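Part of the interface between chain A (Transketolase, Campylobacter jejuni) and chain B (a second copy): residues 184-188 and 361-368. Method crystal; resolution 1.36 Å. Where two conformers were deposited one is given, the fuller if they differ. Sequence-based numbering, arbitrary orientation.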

ATOM      1  N   ILE A 184      -9.876  12.260  20.364  1.00 10.83           N
ATOM      2  CA  ILE A 184      -9.001  13.209  19.680  0.50 12.40           C
ATOM      3  C   ILE A 184      -8.242  12.520  18.542  1.00 12.61           C
ATOM      4  O   ILE A 184      -7.842  11.374  18.680  1.00 12.81           O
ATOM      5  CB  ILE A 184      -8.004  13.838  20.721  0.50 12.98           C
ATOM      6  CG1 ILE A 184      -8.766  14.736  21.702  0.50 15.03           C
ATOM      7  CG2 ILE A 184      -6.894  14.632  20.046  0.50 13.58           C
ATOM      8  CD1 ILE A 184      -9.461  15.895  21.041  0.50 16.44           C
ATOM      9  N   SER A 185      -8.042  13.244  17.448  1.00 12.85           N
ATOM     10  CA  SER A 185      -7.023  12.885  16.466  1.00 14.25           C
ATOM     11  C   SER A 185      -6.269  14.166  16.087  1.00 14.54           C
ATOM     12  O   SER A 185      -6.441  15.224  16.706  1.00 12.37           O
ATOM     13  CB  SER A 185      -7.606  12.137  15.260  1.00 16.31           C
ATOM     14  OG  SER A 185      -8.313  12.993  14.426  1.00 18.26           O
ATOM     15  N   ILE A 186      -5.417  14.104  15.074  1.00 14.35           N
ATOM     16  CA  ILE A 186      -4.611  15.271  14.715  1.00 15.16           C
ATOM     17  C   ILE A 186      -5.442  16.454  14.252  1.00 14.95           C
ATOM     18  O   ILE A 186      -5.148  17.609  14.571  1.00 14.88           O
ATOM     19  CB  ILE A 186      -3.641  14.920  13.586  1.00 16.02           C
ATOM     20  CG1 ILE A 186      -2.769  13.776  14.002  1.00 18.67           C
ATOM     21  CG2 ILE A 186      -2.806  16.161  13.176  1.00 15.09           C
ATOM     22  CD1 ILE A 186      -2.130  13.987  15.239  1.00 18.50           C
ATOM     23  N   GLU A 187      -6.487  16.185  13.484  1.00 13.62           N
ATOM     24  CA  GLU A 187      -7.348  17.247  12.969  1.00 13.78           C
ATOM     25  C   GLU A 187      -8.433  17.715  13.942  1.00 15.37           C
ATOM     26  O   GLU A 187      -9.211  18.600  13.597  1.00 16.96           O
ATOM     27  CB  GLU A 187      -7.936  16.842  11.638  1.00 13.05           C
ATOM     28  CG  GLU A 187      -6.860  16.905  10.541  1.00 12.60           C
ATOM     29  CD  GLU A 187      -7.343  16.543   9.168  1.00 12.30           C
ATOM     30  OE1 GLU A 187      -8.562  16.292   8.935  1.00 12.84           O
ATOM     31  OE2 GLU A 187      -6.516  16.459   8.275  1.00 10.65           O
ATOM     32  N   GLY A 188      -8.407  17.167  15.158  1.00 15.95           N
ATOM     33  CA  GLY A 188      -9.297  17.605  16.236  1.00 15.40           C
ATOM     34  C   GLY A 188     -10.215  16.468  16.675  1.00 13.78           C
ATOM     35  O   GLY A 188      -9.770  15.367  16.897  1.00 14.28           O
TER
ATOM     36  N   GLY B 361      -8.298  17.125   0.754  1.00  6.30           N
ATOM     37  CA  GLY B 361      -7.993  17.032   2.162  1.00  6.92           C
ATOM     38  C   GLY B 361      -6.857  16.104   2.438  1.00  6.92           C
ATOM     39  O   GLY B 361      -6.146  15.666   1.510  1.00  7.57           O
ATOM     40  N   SER B 362      -6.683  15.828   3.721  1.00  6.63           N
ATOM     41  CA  SER B 362      -5.579  15.029   4.238  1.00  6.79           C
ATOM     42  C   SER B 362      -6.136  13.848   5.012  1.00  6.81           C
ATOM     43  O   SER B 362      -7.271  13.848   5.514  1.00  6.94           O
ATOM     44  CB  SER B 362      -4.755  15.931   5.183  1.00  6.65           C
ATOM     45  OG  SER B 362      -3.695  15.202   5.814  1.00  8.03           O
ATOM     46  N   ALA B 363      -5.294  12.827   5.142  1.00  6.11           N
ATOM     47  CA  ALA B 363      -5.595  11.672   5.974  1.00  6.53           C
ATOM     48  C   ALA B 363      -5.187  11.936   7.417  1.00  7.32           C
ATOM     49  O   ALA B 363      -4.170  11.446   7.916  1.00  7.45           O
ATOM     50  CB  ALA B 363      -4.912  10.387   5.405  1.00  8.41           C
ATOM     51  N   ASP B 364      -5.941  12.808   8.070  1.00  6.55           N
ATOM     52  CA  ASP B 364      -5.740  13.239   9.442  1.00  8.35           C
ATOM     53  C   ASP B 364      -4.406  13.916   9.687  1.00  7.95           C
ATOM     54  O   ASP B 364      -3.833  13.756  10.760  1.00 12.32           O
ATOM     55  CB  ASP B 364      -5.890  12.111  10.466  1.00  8.96           C
ATOM     56  CG  ASP B 364      -6.089  12.628  11.908  1.00 11.57           C
ATOM     57  OD1 ASP B 364      -6.907  13.549  12.090  1.00 11.75           O
ATOM     58  OD2 ASP B 364      -5.419  12.113  12.839  1.00 14.67           O
ATOM     59  N   LEU B 365      -3.842  14.590   8.711  1.00  7.41           N
ATOM     60  CA  LEU B 365      -2.560  15.299   8.909  1.00  7.17           C
ATOM     61  C   LEU B 365      -2.637  16.737   8.421  1.00  7.80           C
ATOM     62  O   LEU B 365      -1.591  17.346   8.177  1.00  8.30           O
ATOM     63  CB  LEU B 365      -1.419  14.561   8.222  1.00  8.31           C
ATOM     64  CG  LEU B 365      -1.005  13.252   8.831  1.00  7.07           C
ATOM     65  CD1 LEU B 365       0.022  12.544   7.927  1.00 10.09           C
ATOM     66  CD2 LEU B 365      -0.416  13.476  10.225  1.00 10.89           C
ATOM     67  N   GLY B 366      -3.830  17.311   8.313  1.00  7.69           N
ATOM     68  CA  GLY B 366      -3.953  18.677   7.807  1.00  7.74           C
ATOM     69  C   GLY B 366      -2.975  19.687   8.412  1.00  7.97           C
ATOM     70  O   GLY B 366      -2.362  20.465   7.670  1.00  7.25           O
ATOM     71  N   PRO B 367      -2.845  19.721   9.743  1.00  7.10           N
ATOM     72  CA  PRO B 367      -1.985  20.732  10.339  1.00  7.99           C
ATOM     73  C   PRO B 367      -0.526  20.567   9.950  1.00  8.33           C
ATOM     74  O   PRO B 367       0.206  21.549   9.906  1.00 10.91           O
ATOM     75  CB  PRO B 367      -2.176  20.485  11.859  1.00  8.16           C
ATOM     76  CG  PRO B 367      -3.547  19.924  11.955  1.00  8.26           C
ATOM     77  CD  PRO B 367      -3.656  19.020  10.769  1.00  8.42           C
ATOM     78  N   SER B 368      -0.085  19.337   9.733  1.00  8.08           N
ATOM     79  CA  SER B 368       1.305  19.038   9.336  1.00  8.35           C
ATOM     80  C   SER B 368       1.516  19.135   7.836  1.00  7.71           C
ATOM     81  O   SER B 368       2.586  19.546   7.408  1.00  7.18           O
ATOM     82  CB  SER B 368       1.693  17.638   9.778  1.00  9.18           C
ATOM     83  OG  SER B 368       1.646  17.510  11.183  1.00 15.03           O
TER
HETATM   84  O   HOH W   1      -8.085  17.206   5.888  1.00 10.48           O
HETATM   85  O   HOH W   2      -9.032  13.730   8.603  1.00 11.88           O

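The chain A stretch leaves a short strand at Ile184(A) and Ser185(A) and reverses direction through a type I beta turn running from Ser185(A) to Gly188(A). Two backbone hydrogen bonds close the turn, from Ser185(A) N to Gly188(A) O (2.8 Å) and from Gly188(A) N to Ser185(A) O (3.2 Å). Ile186(A) and Glu187(A) occupy the two central positions, which leaves their amide N–H groups free of partners within the turn. Gly188(A) closes it with phi/psi of 118/-134°, angles at which a CB would be jammed against the carbonyl oxygen of Glu187(A), so glycine fits here for backbone reasons alone.

The chain B stretch passes from the end of a strand, at Gly361(B) and Ser362(B), through a loop into a helix that begins at Gly366(B). In the loop, Asp364(B) adopts a positive phi (61/30°), and Leu365(B) takes the N-cap position; its amide nitrogen donates to Ser362(B) OG at 3.0 Å, tying the loop to the preceding strand. The two backbones come nearest at Glu187(A) and Asp364(B), whose CA atoms lie 5.6 Å apart, and together the stretches bury 343 Å².

The buried carboxylate of Asp364(B) is the main acceptor for the turn. Its CA-to-CB bond points sideways, but with chi1 near 180° (t) the end of the side chain comes nearer to chain A. OD2 accepts a hydrogen bond from Ile186(A) N at 3.0 Å, while OD1 accepts from both Glu187(A) N (3.0 Å) and Ser185(A) OG (2.8 Å). Ser185(A), in the p rotamer, thus adds its hydroxyl to two consecutive backbone amides. A short side chain with two acceptor oxygens suits this site well, since both can be engaged at once.

Glu187(A) makes the reciprocal contact. From a CB directed sideways, its m, t side chain extends to the start of the chain B helix, where OE2 accepts a hydrogen bond from Gly366(B) N at 2.8 Å. An acidic group is well placed beside a free amide of the first helical turn. The fit is close: an ideal CB on Gly366(B) would lie only 2.9 Å from Glu187(A) OE2, a clash that glycine avoids. Because two acidic side chains meet here, Glu187(A) OE1 and Asp364(B) OD1 are 4.5 Å apart, an approach between like charges set against the hydrogen bonds each carboxylate receives. Water 2 donates to Glu187(A) OE1 (2.6 Å) and accepts a weak hydrogen bond from Asp364(B) N (3.3 Å), and water 1 links Glu187(A) OE2 (3.0 Å) to Ser362(B) N (2.9 Å).

Apolar contacts flank this polar network. Ile186(A) CG2 packs against Pro367(B) CD at 3.8 Å, and Ile186(A) CG1 reaches Leu365(B) CD2 at 4.5 Å. Pro367(B) also meets the aliphatic part of Glu187(A), with Pro367(B) CD 3.8 Å from Glu187(A) CG, and suits the first turn of a helix, where its lack of an amide hydrogen costs little.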